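Local atomic coordinates of type I site-specific restriction-modification system, R (Restriction) subunit (Vibrio vulnificus, PDB entry 3H1T), a protein that probably serves as the restriction subunit of a type I restriction-modification enzyme, binding DNA and hydrolysing ATP to drive DNA translocation and cleavage. Residues Gln53-Asp58 with Gln73-Tyr78; Arg84-Ala89 with Thr166-Tyr171. All coordinates share one frame; numbering follows the deposited sequence.

Contact 1 of 2, residues Gln53-Asp58 with Gln73-Tyr78; sequences QYTFTD and QKRADY
Lys74 lays its CB over one face of the Phe56 ring, 4.0 Å from the ring centroid, in a CH-pi contact. The CA-CB bond of Phe56 does not aim at 73-78; with CG set between the backbone N and the carbonyl carbon (chi1 57°), the ring comes nearer, and CZ is its closest atom to Lys74 CB, at 3.5 Å. Farther out, Lys74 CD passes Thr57 OG1 at 3.6 Å. The amine then leaves the contact for acidic partners: NZ forms salt bridges with Asp367, Asp368 and Glu72. The Lys74 backbone joins in as well, its O taking the N-H of Phe56 at 3.1 Å.

On the sheet face that carries Thr55 and Arg75, these two side chains run side by side. Arg75 CG is anti to the backbone N (chi1 -165°), and the chain bends farther out at chi3; NH1 reaches Thr55 OG1 at 2.8 Å, but the bond is bent and weak. The Gln53 amide crosses the Arg75 chain with its plane only 18° from that of the guanidinium; the exact place of its OE1, pressed against Arg75 CD, is doubtful.

Gln53 and Tyr54 both face Ala76. Gln53 N bonds to Asp77 O at 2.7 Å, while Tyr54 N gives a bond to Ala76 O (2.8 Å) and Tyr54 O takes one from Ala76 N (2.9 Å). Asp77 OD2 is held by Ala93 N, close to Glu92. The result is a G1 beta bulge between antiparallel strands at the edge of the sheet, consistent with the PD-(D/E)XK nuclease fold of HsdR N-terminal domains.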
loop_
_atom_site.group_PDB
_atom_site.type_symbol
_atom_site.label_atom_id
_atom_site.label_comp_id
_atom_site.label_asym_id
_atom_site.label_seq_id
_atom_site.Cartn_x
_atom_site.Cartn_y
_atom_site.Cartn_z
ATOM N N GLN A 53 -18.927 0.683 17.248
ATOM C CA GLN A 53 -18.688 1.698 16.251
ATOM C C GLN A 53 -17.201 1.731 15.918
ATOM O O GLN A 53 -16.529 2.728 16.151
ATOM C CB GLN A 53 -19.142 3.065 16.779
ATOM C CG GLN A 53 -20.643 3.192 17.012
ATOM C CD GLN A 53 -21.471 2.904 15.766
ATOM O OE1 GLN A 53 -21.179 3.407 14.687
ATOM N NE2 GLN A 53 -22.518 2.098 15.918
ATOM N N TYR A 54 -16.692 0.626 15.386
ATOM C CA TYR A 54 -15.289 0.530 14.996
ATOM C C TYR A 54 -15.116 1.274 13.667
ATOM O O TYR A 54 -15.632 0.843 12.632
ATOM C CB TYR A 54 -14.904 -0.942 14.826
ATOM C CG TYR A 54 -13.533 -1.183 14.240
ATOM C CD1 TYR A 54 -12.387 -0.736 14.890
ATOM C CD2 TYR A 54 -13.383 -1.899 13.047
ATOM C CE1 TYR A 54 -11.118 -0.999 14.371
ATOM C CE2 TYR A 54 -12.128 -2.166 12.522
ATOM C CZ TYR A 54 -10.996 -1.713 13.184
ATOM O OH TYR A 54 -9.748 -1.953 12.650
ATOM N N THR A 55 -14.431 2.410 13.710
ATOM C CA THR A 55 -14.184 3.192 12.509
ATOM C C THR A 55 -12.779 2.805 12.093
ATOM O O THR A 55 -11.839 2.928 12.878
ATOM C CB THR A 55 -14.262 4.700 12.803
ATOM O OG1 THR A 55 -15.521 4.997 13.414
ATOM C CG2 THR A 55 -14.160 5.501 11.520
ATOM N N PHE A 56 -12.628 2.323 10.868
ATOM C CA PHE A 56 -11.321 1.871 10.420
ATOM C C PHE A 56 -10.884 2.440 9.080
ATOM O O PHE A 56 -9.882 1.998 8.521
ATOM C CB PHE A 56 -11.315 0.344 10.350
ATOM C CG PHE A 56 -12.395 -0.225 9.460
ATOM C CD1 PHE A 56 -13.689 -0.396 9.939
ATOM C CD2 PHE A 56 -12.117 -0.566 8.138
ATOM C CE1 PHE A 56 -14.689 -0.897 9.116
ATOM C CE2 PHE A 56 -13.106 -1.071 7.308
ATOM C CZ PHE A 56 -14.398 -1.237 7.794
ATOM N N THR A 57 -11.639 3.400 8.559
ATOM C CA THR A 57 -11.320 4.033 7.281
ATOM C C THR A 57 -11.273 5.551 7.485
ATOM O O THR A 57 -11.735 6.047 8.511
ATOM C CB THR A 57 -12.371 3.635 6.230
ATOM O OG1 THR A 57 -11.885 2.511 5.489
ATOM C CG2 THR A 57 -12.692 4.778 5.298
ATOM N N ASP A 58 -10.681 6.284 6.545
ATOM C CA ASP A 58 -10.580 7.734 6.677
ATOM C C ASP A 58 -11.523 8.517 5.784
ATOM O O ASP A 58 -11.595 9.735 5.899
ATOM C CB ASP A 58 -9.155 8.220 6.412
ATOM C CG ASP A 58 -8.260 8.052 7.605
ATOM O OD1 ASP A 58 -8.776 7.669 8.684
ATOM O OD2 ASP A 58 -7.048 8.305 7.476
ATOM N N GLN A 73 -15.989 6.869 5.333
ATOM C CA GLN A 73 -15.667 6.607 6.753
ATOM C C GLN A 73 -16.335 5.299 7.172
ATOM O O GLN A 73 -17.398 5.313 7.759
ATOM C CB GLN A 73 -16.122 7.756 7.647
ATOM C CG GLN A 73 -15.062 8.795 7.973
ATOM C CD GLN A 73 -14.157 8.335 9.087
ATOM O OE1 GLN A 73 -13.960 9.032 10.090
ATOM N NE2 GLN A 73 -13.605 7.150 8.925
ATOM N N LYS A 74 -15.710 4.166 6.848
ATOM C CA LYS A 74 -16.283 2.853 7.155
ATOM C C LYS A 74 -16.293 2.528 8.642
ATOM O O LYS A 74 -15.301 2.746 9.345
ATOM C CB LYS A 74 -15.539 1.779 6.364
ATOM C CG LYS A 74 -15.706 1.922 4.855
ATOM C CD LYS A 74 -14.849 0.918 4.109
ATOM C CE LYS A 74 -15.218 0.841 2.628
ATOM N NZ LYS A 74 -14.369 1.703 1.748
ATOM N N ARG A 75 -17.404 1.956 9.106
ATOM C CA ARG A 75 -17.599 1.671 10.522
ATOM C C ARG A 75 -18.441 0.407 10.715
ATOM O O ARG A 75 -19.418 0.181 9.996
ATOM C CB ARG A 75 -18.313 2.897 11.099
ATOM C CG ARG A 75 -18.377 3.112 12.587
ATOM C CD ARG A 75 -19.259 4.334 12.807
ATOM N NE ARG A 75 -19.313 5.194 11.613
ATOM C CZ ARG A 75 -18.473 6.201 11.349
ATOM N NH1 ARG A 75 -17.495 6.503 12.196
ATOM N NH2 ARG A 75 -18.616 6.918 10.237
ATOM N N ALA A 76 -18.043 -0.422 11.668
ATOM C CA ALA A 76 -18.783 -1.636 11.972
ATOM C C ALA A 76 -19.437 -1.446 13.345
ATOM O O ALA A 76 -18.817 -0.886 14.246
ATOM C CB ALA A 76 -17.841 -2.842 11.993
ATOM N N ASP A 77 -20.680 -1.890 13.504
ATOM C CA ASP A 77 -21.365 -1.732 14.784
ATOM C C ASP A 77 -20.520 -2.256 15.942
ATOM O O ASP A 77 -20.328 -1.554 16.931
ATOM C CB ASP A 77 -22.724 -2.424 14.765
ATOM C CG ASP A 77 -23.681 -1.777 13.799
ATOM O OD1 ASP A 77 -23.582 -0.549 13.616
ATOM O OD2 ASP A 77 -24.538 -2.483 13.234
ATOM N N TYR A 78 -20.018 -3.480 15.820
ATOM C CA TYR A 78 -19.178 -4.060 16.850
ATOM C C TYR A 78 -18.059 -4.864 16.235
ATOM O O TYR A 78 -18.227 -5.505 15.207
ATOM C CB TYR A 78 -19.943 -5.003 17.776
ATOM C CG TYR A 78 -21.069 -4.402 18.583
ATOM C CD1 TYR A 78 -22.359 -4.313 18.057
ATOM C CD2 TYR A 78 -20.869 -4.031 19.905
ATOM C CE1 TYR A 78 -23.421 -3.882 18.830
ATOM C CE2 TYR A 78 -21.932 -3.601 20.690
ATOM C CZ TYR A 78 -23.211 -3.536 20.140
ATOM O OH TYR A 78 -24.308 -3.173 20.888
#

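Contact 2 of 2, residues Arg84-Ala89 with Thr166-Tyr171; sequences RDFPIA and TLLSPY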
loop_
_atom_site.group_PDB
_atom_site.type_symbol
_atom_site.label_atom_id
_atom_site.label_comp_id
_atom_site.label_asym_id
_atom_site.label_seq_id
_atom_site.Cartn_x
_atom_site.Cartn_y
_atom_site.Cartn_z
ATOM N N ARG A 84 -6.197 -7.807 22.323
ATOM C CA ARG A 84 -6.113 -6.402 21.970
ATOM C C ARG A 84 -5.641 -6.278 20.537
ATOM O O ARG A 84 -6.232 -5.543 19.751
ATOM C CB ARG A 84 -5.151 -5.651 22.904
ATOM C CG ARG A 84 -5.229 -4.130 22.751
ATOM C CD ARG A 84 -3.874 -3.502 22.481
ATOM N NE ARG A 84 -3.068 -3.307 23.687
ATOM C CZ ARG A 84 -1.748 -3.163 23.657
ATOM N NH1 ARG A 84 -1.121 -3.207 22.493
ATOM N NH2 ARG A 84 -1.053 -2.960 24.770
ATOM N N ASP A 85 -4.588 -7.018 20.203
ATOM C CA ASP A 85 -4.009 -7.003 18.870
ATOM C C ASP A 85 -4.502 -8.153 18.014
ATOM O O ASP A 85 -3.843 -8.528 17.043
ATOM C CB ASP A 85 -2.481 -7.064 18.958
ATOM C CG ASP A 85 -1.883 -5.831 19.597
ATOM O OD1 ASP A 85 -2.369 -4.724 19.290
ATOM O OD2 ASP A 85 -0.927 -5.958 20.394
ATOM N N PHE A 86 -5.658 -8.709 18.368
ATOM C CA PHE A 86 -6.185 -9.830 17.595
ATOM C C PHE A 86 -7.707 -9.857 17.418
ATOM O O PHE A 86 -8.421 -10.548 18.150
ATOM C CB PHE A 86 -5.684 -11.149 18.201
ATOM C CG PHE A 86 -5.804 -12.335 17.277
ATOM C CD1 PHE A 86 -6.985 -13.071 17.206
ATOM C CD2 PHE A 86 -4.726 -12.730 16.490
ATOM C CE1 PHE A 86 -7.079 -14.177 16.371
ATOM C CE2 PHE A 86 -4.816 -13.838 15.655
ATOM C CZ PHE A 86 -5.990 -14.559 15.599
ATOM N N PRO A 87 -8.224 -9.099 16.440
ATOM C CA PRO A 87 -9.659 -9.054 16.155
ATOM C C PRO A 87 -10.111 -10.434 15.655
ATOM O O PRO A 87 -9.321 -11.164 15.055
ATOM C CB PRO A 87 -9.758 -7.967 15.080
ATOM C CG PRO A 87 -8.438 -8.029 14.401
ATOM C CD PRO A 87 -7.480 -8.187 15.557
ATOM N N ILE A 88 -11.357 -10.814 15.894
ATOM C CA ILE A 88 -11.783 -12.116 15.442
ATOM C C ILE A 88 -13.195 -12.214 14.859
ATOM O O ILE A 88 -13.470 -13.123 14.092
ATOM C CB ILE A 88 -11.604 -13.165 16.588
ATOM C CG1 ILE A 88 -11.765 -14.590 16.023
ATOM C CG2 ILE A 88 -12.593 -12.873 17.710
ATOM C CD1 ILE A 88 -11.176 -15.684 16.903
ATOM N N ALA A 89 -14.086 -11.290 15.197
ATOM C CA ALA A 89 -15.449 -11.316 14.649
ATOM C C ALA A 89 -16.073 -9.931 14.489
ATOM O O ALA A 89 -15.553 -8.932 14.983
ATOM C CB ALA A 89 -16.367 -12.198 15.513
ATOM N N THR A 166 2.822 -17.352 19.666
ATOM C CA THR A 166 3.447 -16.573 18.624
ATOM C C THR A 166 2.301 -15.916 17.878
ATOM O O THR A 166 2.343 -14.719 17.586
ATOM C CB THR A 166 4.264 -17.440 17.675
ATOM O OG1 THR A 166 5.174 -18.241 18.436
ATOM C CG2 THR A 166 5.077 -16.553 16.732
ATOM N N LEU A 167 1.254 -16.689 17.613
ATOM C CA LEU A 167 0.093 -16.178 16.907
ATOM C C LEU A 167 -0.483 -14.964 17.612
ATOM O O LEU A 167 -0.969 -14.044 16.956
ATOM C CB LEU A 167 -0.992 -17.247 16.804
ATOM C CG LEU A 167 -2.142 -16.865 15.861
ATOM C CD1 LEU A 167 -1.705 -17.177 14.446
ATOM C CD2 LEU A 167 -3.411 -17.642 16.180
ATOM N N LEU A 168 -0.417 -14.956 18.944
ATOM C CA LEU A 168 -0.962 -13.848 19.725
ATOM C C LEU A 168 0.090 -12.868 20.222
ATOM O O LEU A 168 -0.239 -11.919 20.933
ATOM C CB LEU A 168 -1.753 -14.367 20.924
ATOM C CG LEU A 168 -2.929 -15.322 20.681
ATOM C CD1 LEU A 168 -3.567 -15.689 22.017
ATOM C CD2 LEU A 168 -3.954 -14.679 19.748
ATOM N N SER A 169 1.350 -13.090 19.857
ATOM C CA SER A 169 2.435 -12.199 20.274
ATOM C C SER A 169 2.036 -10.758 19.949
ATOM O O SER A 169 1.717 -10.449 18.812
ATOM C CB SER A 169 3.719 -12.603 19.533
ATOM O OG SER A 169 4.808 -11.750 19.840
ATOM N N PRO A 170 2.053 -9.862 20.954
ATOM C CA PRO A 170 1.693 -8.442 20.833
ATOM C C PRO A 170 2.456 -7.624 19.800
ATOM O O PRO A 170 3.627 -7.891 19.525
ATOM C CB PRO A 170 1.903 -7.908 22.263
ATOM C CG PRO A 170 1.651 -9.126 23.128
ATOM C CD PRO A 170 2.424 -10.177 22.348
ATOM N N TYR A 171 1.773 -6.651 19.202
ATOM C CA TYR A 171 2.408 -5.758 18.256
ATOM C C TYR A 171 3.264 -4.877 19.138
ATOM O O TYR A 171 3.228 -4.963 20.372
ATOM C CB TYR A 171 1.402 -4.828 17.537
ATOM C CG TYR A 171 0.474 -5.461 16.544
ATOM C CD1 TYR A 171 0.844 -6.595 15.825
ATOM C CD2 TYR A 171 -0.765 -4.900 16.294
ATOM C CE1 TYR A 171 -0.011 -7.161 14.871
ATOM C CE2 TYR A 171 -1.629 -5.451 15.348
ATOM C CZ TYR A 171 -1.248 -6.581 14.643
ATOM O OH TYR A 171 -2.119 -7.132 13.738
#
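Asp85, just before strand 86-93, and Phe86, its first residue, meet the chain that leaves helix 164-167, with Asp85 CA 6.2 Å from Pro170 CA and Phe86 CA 6.9 Å from Leu168 CA, so side chains do the bridging. Asp85 lies over Tyr171. Its CB lies above one face of the phenol ring, offset toward the rim, 4.1 Å from the centroid, and the two side chains slide past each other in opposite directions with carboxylate and ring planes 33° apart. OD2 accepts the Tyr171 N-H at 3.0 Å, a fairly straight bond that arrives from above the carboxylate plane. The other oxygen, OD1, is held by His173 NE2, so both carboxylate oxygens have a donor. Tyr171 OH goes on to Asn188 OD1.

Phe86 packs on the helix end. Leu168 CD2 sits over one face of its ring, 4.0 Å from the centroid, the two side chains crossing at about a right angle, while Leu167 CG meets Phe86 CE2 at 4.0 Å. Lys221 NZ bonds to both Leu167 O and Ser169 O, tying this turn to helix 211-224. This looks like a buried seam between the probable nuclease sheet and helices 181-195 and 211-224, which 166-171 also touches and which probably belong to the ATP-binding, RecA-like part of the motor.

Both contacts touch the same mixed sheet, through neighbouring strands that follow each other in the chain: contact 1 pairs edge strand 49-55 with 75-81, and contact 2 begins where 86-93 starts. Their centres are 19 Å apart. Contact 1 is partly buried and combines a ladder of main-chain bonds with the packing of Lys74 on Phe56 and Thr57 and of Arg75 beside Thr55. Contact 2 is smaller and more deeply buried, has a single hydrogen bond between its segments, and depends on Asp85 and two aromatic faces, one of them met by a leucine methyl. The first shapes the sheet itself, with Lys74 also reaching helix 362-368; the second joins the sheet's third strand to the helices of the probable motor domain.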